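Local coordinates for hypothetical protein (Nostoc punctiforme, PDB 2O62) that is of unknown function but folds into two calycin-like beta domains, a build that in relatives often encloses a pocket for small ligands, at residues E134-I140 against L214-S220; L71-E75 against V152-L158. The contacts are given in a common frame with arbitrary orientation. Residue numbers count along the deposited sequence, not the author numbering.

Contact 1: E134-I140 against L214-S220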
loop_
_atom_site.group_PDB
_atom_site.type_symbol
_atom_site.label_atom_id
_atom_site.label_comp_id
_atom_site.label_asym_id
_atom_site.label_seq_id
_atom_site.Cartn_x
_atom_site.Cartn_y
_atom_site.Cartn_z
ATOM N N GLU A 134 0.890 -14.986 -9.603
ATOM C CA GLU A 134 -0.261 -14.466 -8.910
ATOM C C GLU A 134 -0.503 -15.196 -7.567
ATOM O O GLU A 134 -0.546 -16.424 -7.489
ATOM C CB GLU A 134 -1.483 -14.580 -9.805
ATOM C CG GLU A 134 -2.761 -14.006 -9.220
ATOM C CD GLU A 134 -2.858 -12.480 -9.313
ATOM O OE1 GLU A 134 -1.928 -11.801 -9.840
ATOM O OE2 GLU A 134 -3.903 -11.976 -8.838
ATOM N N ARG A 135 -0.625 -14.427 -6.497
ATOM C CA ARG A 135 -0.996 -15.023 -5.203
ATOM C C ARG A 135 -2.511 -15.203 -5.170
ATOM O O ARG A 135 -3.225 -14.526 -5.903
ATOM C CB ARG A 135 -0.591 -14.129 -4.044
ATOM C CG ARG A 135 0.880 -14.252 -3.596
ATOM C CD ARG A 135 1.879 -13.772 -4.651
ATOM N NE ARG A 135 3.223 -13.916 -4.073
ATOM C CZ ARG A 135 4.371 -13.870 -4.741
ATOM N NH1 ARG A 135 4.405 -13.713 -6.061
ATOM N NH2 ARG A 135 5.502 -14.028 -4.066
ATOM N N PRO A 136 -3.011 -16.089 -4.291
ATOM C CA PRO A 136 -4.459 -16.317 -4.103
ATOM C C PRO A 136 -5.225 -15.073 -3.656
ATOM O O PRO A 136 -4.660 -14.233 -2.972
ATOM C CB PRO A 136 -4.479 -17.295 -2.938
ATOM C CG PRO A 136 -3.191 -18.059 -3.053
ATOM C CD PRO A 136 -2.212 -17.015 -3.475
ATOM N N LEU A 137 -6.509 -15.004 -3.975
ATOM C CA LEU A 137 -7.390 -14.037 -3.370
ATOM C C LEU A 137 -7.222 -14.119 -1.848
ATOM O O LEU A 137 -7.329 -15.206 -1.282
ATOM C CB LEU A 137 -8.841 -14.402 -3.693
ATOM C CG LEU A 137 -9.911 -13.604 -2.932
ATOM C CD1 LEU A 137 -9.950 -12.186 -3.433
ATOM C CD2 LEU A 137 -11.297 -14.305 -3.119
ATOM N N LEU A 138 -7.008 -12.989 -1.185
ATOM C CA LEU A 138 -6.836 -13.001 0.263
ATOM C C LEU A 138 -8.118 -13.394 1.008
ATOM O O LEU A 138 -9.189 -12.894 0.690
ATOM C CB LEU A 138 -6.368 -11.642 0.744
ATOM C CG LEU A 138 -5.914 -11.494 2.194
ATOM C CD1 LEU A 138 -4.740 -12.371 2.541
ATOM C CD2 LEU A 138 -5.582 -10.051 2.446
ATOM N N GLN A 139 -7.978 -14.299 1.983
ATOM C CA GLN A 139 -9.091 -14.722 2.839
ATOM C C GLN A 139 -8.758 -14.438 4.299
ATOM O O GLN A 139 -7.600 -14.428 4.674
ATOM C CB GLN A 139 -9.316 -16.222 2.690
ATOM C CG GLN A 139 -9.628 -16.655 1.259
ATOM C CD GLN A 139 -11.026 -16.262 0.809
ATOM O OE1 GLN A 139 -11.785 -15.606 1.547
ATOM N NE2 GLN A 139 -11.384 -16.672 -0.416
ATOM N N ILE A 140 -9.758 -14.216 5.130
ATOM C CA ILE A 140 -9.501 -14.010 6.575
ATOM C C ILE A 140 -8.669 -15.144 7.137
ATOM O O ILE A 140 -7.751 -14.951 7.918
ATOM C CB ILE A 140 -10.816 -13.994 7.393
ATOM C CG1 ILE A 140 -11.665 -12.817 6.992
ATOM C CG2 ILE A 140 -10.532 -13.899 8.890
ATOM C CD1 ILE A 140 -10.961 -11.528 7.115
ATOM N N LEU A 214 -10.358 -7.233 1.497
ATOM C CA LEU A 214 -9.473 -8.317 1.096
ATOM C C LEU A 214 -9.557 -8.446 -0.423
ATOM O O LEU A 214 -10.659 -8.455 -0.980
ATOM C CB LEU A 214 -9.938 -9.608 1.735
ATOM C CG LEU A 214 -10.152 -9.514 3.263
ATOM C CD1 LEU A 214 -10.681 -10.844 3.758
ATOM C CD2 LEU A 214 -8.908 -9.090 3.955
ATOM N N LEU A 215 -8.404 -8.516 -1.075
ATOM C CA LEU A 215 -8.338 -8.442 -2.514
ATOM C C LEU A 215 -7.567 -9.575 -3.159
ATOM O O LEU A 215 -6.962 -10.438 -2.471
ATOM C CB LEU A 215 -7.667 -7.106 -2.884
ATOM C CG LEU A 215 -8.461 -5.825 -2.571
ATOM C CD1 LEU A 215 -7.528 -4.605 -2.556
ATOM C CD2 LEU A 215 -9.627 -5.660 -3.554
ATOM N N PRO A 216 -7.580 -9.606 -4.507
ATOM C CA PRO A 216 -6.695 -10.526 -5.190
ATOM C C PRO A 216 -5.177 -10.355 -4.886
ATOM O O PRO A 216 -4.694 -9.298 -4.391
ATOM C CB PRO A 216 -6.954 -10.217 -6.667
ATOM C CG PRO A 216 -8.321 -9.630 -6.711
ATOM C CD PRO A 216 -8.433 -8.849 -5.465
ATOM N N ASP A 217 -4.441 -11.410 -5.215
ATOM C CA ASP A 217 -2.977 -11.403 -5.159
ATOM C C ASP A 217 -2.443 -11.171 -3.741
ATOM O O ASP A 217 -1.397 -10.537 -3.555
ATOM C CB ASP A 217 -2.427 -10.339 -6.099
ATOM C CG ASP A 217 -0.908 -10.492 -6.354
ATOM O OD1 ASP A 217 -0.409 -11.643 -6.552
ATOM O OD2 ASP A 217 -0.175 -9.470 -6.316
ATOM N N GLY A 218 -3.213 -11.640 -2.765
ATOM C CA GLY A 218 -2.877 -11.541 -1.329
ATOM C C GLY A 218 -2.873 -10.115 -0.799
ATOM O O GLY A 218 -2.363 -9.843 0.290
ATOM N N ALA A 219 -3.534 -9.202 -1.535
ATOM C CA ALA A 219 -3.588 -7.787 -1.186
ATOM C C ALA A 219 -4.716 -7.428 -0.225
ATOM O O ALA A 219 -5.792 -8.039 -0.224
ATOM C CB ALA A 219 -3.712 -6.961 -2.421
ATOM N N SER A 220 -4.478 -6.417 0.592
ATOM C CA SER A 220 -5.511 -5.838 1.398
ATOM C C SER A 220 -5.403 -4.324 1.356
ATOM O O SER A 220 -4.316 -3.762 1.129
ATOM C CB SER A 220 -5.456 -6.363 2.846
ATOM O OG SER A 220 -4.215 -6.114 3.444
HETATM O O HOH W 1 -5.408 -13.519 -7.060
#
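Three hydrogen bonds and a shared water hold the loop 134-140, leading into the C-terminal barrel's first strand, against that barrel's hairpin turn between strands 210-214 and 219-224. Leu138 N donates to Leu215 O (2.9 Å), Gly218 N to Pro136 O (3.0 Å), and Arg135 N to Asp217 OD1 (2.8 Å). Water 1 donates to Glu134 OE2 (2.8 Å) and Arg135 O (2.7 Å) and accepts from Asp217 N (3.0 Å). Asp217 and Gly218, both with positive phi, form a type I' turn closed by Ala219 N to Pro216 O (3.1 Å), their amides facing the loop. Glu134 OE1 lies 3.6 Å from Asp217 OD1, but each carboxylate has a salt bridge: Glu134 OE2 with Arg124, Asp217 OD2 with Arg103. The Arg135 guanidinium bonds to Ile241 O and Ala133 O. Leu138 CD2 packs on Leu214 CD2 (3.8 Å) and Ile140 CD1 on Leu214 CD1 (3.4 Å). Leu138 touches strand 233-242, and Leu215 and Ala219 both touch strands 103-111 and 117-127 of the N-terminal sheet.

Contact 2: L71-E75 against V152-L158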
loop_
_atom_site.group_PDB
_atom_site.type_symbol
_atom_site.label_atom_id
_atom_site.label_comp_id
_atom_site.label_asym_id
_atom_site.label_seq_id
_atom_site.Cartn_x
_atom_site.Cartn_y
_atom_site.Cartn_z
ATOM N N LEU A 71 6.541 11.619 -3.212
ATOM C CA LEU A 71 7.114 10.274 -3.317
ATOM C C LEU A 71 8.183 10.019 -2.295
ATOM O O LEU A 71 9.083 10.840 -2.115
ATOM C CB LEU A 71 7.820 10.107 -4.667
ATOM C CG LEU A 71 7.287 9.400 -5.903
ATOM C CD1 LEU A 71 8.381 9.557 -6.965
ATOM C CD2 LEU A 71 7.021 7.935 -5.644
ATOM N N LEU A 72 8.096 8.866 -1.638
ATOM C CA LEU A 72 9.194 8.372 -0.808
ATOM C C LEU A 72 9.445 6.902 -1.095
ATOM O O LEU A 72 8.495 6.132 -1.276
ATOM C CB LEU A 72 8.926 8.565 0.709
ATOM C CG LEU A 72 9.338 9.859 1.374
ATOM C CD1 LEU A 72 8.948 9.818 2.829
ATOM C CD2 LEU A 72 10.809 10.114 1.268
ATOM N N PHE A 73 10.740 6.521 -1.109
ATOM C CA PHE A 73 11.180 5.135 -1.403
ATOM C C PHE A 73 11.936 4.481 -0.269
ATOM O O PHE A 73 12.708 5.125 0.463
ATOM C CB PHE A 73 12.163 5.106 -2.602
ATOM C CG PHE A 73 11.561 5.507 -3.897
ATOM C CD1 PHE A 73 11.465 6.838 -4.232
ATOM C CD2 PHE A 73 11.084 4.554 -4.778
ATOM C CE1 PHE A 73 10.851 7.205 -5.438
ATOM C CE2 PHE A 73 10.481 4.911 -5.987
ATOM C CZ PHE A 73 10.391 6.244 -6.310
ATOM N N PHE A 74 11.733 3.168 -0.173
ATOM C CA PHE A 74 12.568 2.278 0.616
ATOM C C PHE A 74 13.681 1.669 -0.210
ATOM O O PHE A 74 13.704 1.769 -1.458
ATOM C CB PHE A 74 11.699 1.192 1.256
ATOM C CG PHE A 74 10.665 1.752 2.192
ATOM C CD1 PHE A 74 10.982 2.062 3.511
ATOM C CD2 PHE A 74 9.396 2.017 1.746
ATOM C CE1 PHE A 74 10.002 2.600 4.362
ATOM C CE2 PHE A 74 8.418 2.534 2.602
ATOM C CZ PHE A 74 8.744 2.862 3.880
ATOM N N GLU A 75 14.666 1.089 0.478
ATOM C CA GLU A 75 15.900 0.681 -0.213
ATOM C C GLU A 75 15.705 -0.417 -1.198
ATOM O O GLU A 75 16.481 -0.539 -2.118
ATOM C CB GLU A 75 16.994 0.278 0.778
ATOM C CG GLU A 75 17.483 1.443 1.549
ATOM C CD GLU A 75 18.948 1.372 1.885
ATOM O OE1 GLU A 75 19.577 0.316 1.607
ATOM O OE2 GLU A 75 19.465 2.390 2.411
ATOM N N VAL A 152 10.166 -0.087 9.352
ATOM C CA VAL A 152 10.994 1.071 9.116
ATOM C C VAL A 152 10.075 2.242 8.754
ATOM O O VAL A 152 9.268 2.119 7.820
ATOM C CB VAL A 152 11.925 0.850 7.905
ATOM C CG1 VAL A 152 12.865 2.039 7.682
ATOM C CG2 VAL A 152 12.745 -0.416 8.104
ATOM N N THR A 153 10.280 3.365 9.439
ATOM C CA THR A 153 9.571 4.611 9.148
ATOM C C THR A 153 10.607 5.556 8.613
ATOM O O THR A 153 11.669 5.818 9.243
ATOM C CB THR A 153 8.835 5.215 10.381
ATOM O OG1 THR A 153 7.862 4.261 10.883
ATOM C CG2 THR A 153 8.123 6.534 9.993
ATOM N N ILE A 154 10.289 6.079 7.435
ATOM C CA ILE A 154 11.056 7.144 6.820
ATOM C C ILE A 154 10.236 8.442 6.711
ATOM O O ILE A 154 9.017 8.428 6.747
ATOM C CB ILE A 154 11.580 6.727 5.425
ATOM C CG1 ILE A 154 10.464 6.346 4.484
ATOM C CG2 ILE A 154 12.592 5.581 5.545
ATOM C CD1 ILE A 154 10.998 5.993 3.092
ATOM N N TYR A 155 10.959 9.551 6.568
ATOM C CA TYR A 155 10.408 10.898 6.743
ATOM C C TYR A 155 10.678 11.731 5.525
ATOM O O TYR A 155 11.641 11.514 4.828
ATOM C CB TYR A 155 10.985 11.565 7.995
ATOM C CG TYR A 155 10.643 10.735 9.218
ATOM C CD1 TYR A 155 9.448 10.907 9.892
ATOM C CD2 TYR A 155 11.542 9.804 9.713
ATOM C CE1 TYR A 155 9.119 10.130 10.998
ATOM C CE2 TYR A 155 11.241 9.032 10.821
ATOM C CZ TYR A 155 10.021 9.212 11.469
ATOM O OH TYR A 155 9.686 8.447 12.561
ATOM N N ARG A 156 9.807 12.700 5.293
ATOM C CA ARG A 156 9.955 13.606 4.172
ATOM C C ARG A 156 11.121 14.519 4.219
ATOM O O ARG A 156 11.617 14.905 3.172
ATOM C CB ARG A 156 8.743 14.481 4.061
ATOM C CG ARG A 156 7.529 13.749 3.734
ATOM C CD ARG A 156 6.437 14.743 3.660
ATOM N NE ARG A 156 6.828 15.861 2.820
ATOM C CZ ARG A 156 6.248 17.049 2.864
ATOM N NH1 ARG A 156 5.223 17.283 3.688
ATOM N NH2 ARG A 156 6.679 18.021 2.075
ATOM N N ASP A 157 11.523 14.916 5.423
ATOM C CA ASP A 157 12.713 15.720 5.618
ATOM C C ASP A 157 13.956 14.862 5.538
ATOM O O ASP A 157 15.056 15.350 5.689
ATOM C CB ASP A 157 12.656 16.485 6.957
ATOM C CG ASP A 157 12.243 15.611 8.135
ATOM O OD1 ASP A 157 12.611 14.422 8.149
ATOM O OD2 ASP A 157 11.556 16.122 9.055
ATOM N N LEU A 158 13.771 13.568 5.310
ATOM C CA LEU A 158 14.880 12.648 5.116
ATOM C C LEU A 158 15.841 12.591 6.329
ATOM O O LEU A 158 16.975 12.113 6.198
ATOM C CB LEU A 158 15.606 12.959 3.791
ATOM C CG LEU A 158 14.726 12.835 2.532
ATOM C CD1 LEU A 158 15.535 13.164 1.289
ATOM C CD2 LEU A 158 14.119 11.448 2.417
#
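Two calycin-like beta domains meet here: strand 71-73, at one margin of the N-terminal antiparallel sheet, faces the end of strand 145-155 in the C-terminal barrel. The axes of the short segments 71-73 and 152-155 come within 8.2 Å, at 140° between their N-to-C directions. The contact is made mainly by side chains, some against main-chain atoms of the other segment, without backbone pairing. Leu72 shares backbone hydrogen bonds with Ser80 of its own sheet, and Ile154 with Leu262 of the barrel.

Val152 comes first, its O 3.6 Å from Phe74 CE1 and its CB 4.4 Å from the same ring atom. Thr153 turns from the interface, and its hydroxyl bonds to Thr263 within the barrel. Ile154 is central: its p, t rotamer carries CD1 between the side chains of Leu72 and Phe74, 4.1 Å from Leu72 CB and 3.3 Å from Phe73 O. The CA-to-CB bond of Tyr155 points away; its OH hydrogen-bonds Asp162 and its ring makes a cation-pi contact with Arg159, yet its backbone C lies 3.7 Å from Leu72 CD1. There the strand gives way to a type I turn, Tyr155 to Leu158, closed by Leu158 N to Tyr155 O (3.0 Å). Arg156 lends CG, 4.3 Å from Leu72 CD1, while NH1 binds Trp259 O. Leu158, with positive phi, swings its side chain back so that CD2 meets Leu72 CD2 at 3.7 Å; Gln5 of helix 5-10 touches both leucines. A CH-pi contact closes the set: Ile154 CD1 stands 3.9 Å from the centroid of the Phe74 ring, 17° off its normal.

Contacts 1 and 2 lie on opposite sides of the chain's centre, 26 Å apart between centres and about 14 Å between nearest atoms. Each mixes buried and exposed residues, and both involve the C-terminal barrel. Contact 1 brings the linker that enters this barrel against one of its hairpin turns; contact 2 sets an N-terminal strand against the barrel's first strand. Their chemistry follows: turn and linker offer backbone groups met by hydrogen bonds and a water, and carboxylates met by arginines, whereas the strands in contact 2 already pair within their own sheets and meet through aliphatic and aromatic groups. The larger buried area belongs to contact 1, 558 against 326 Å².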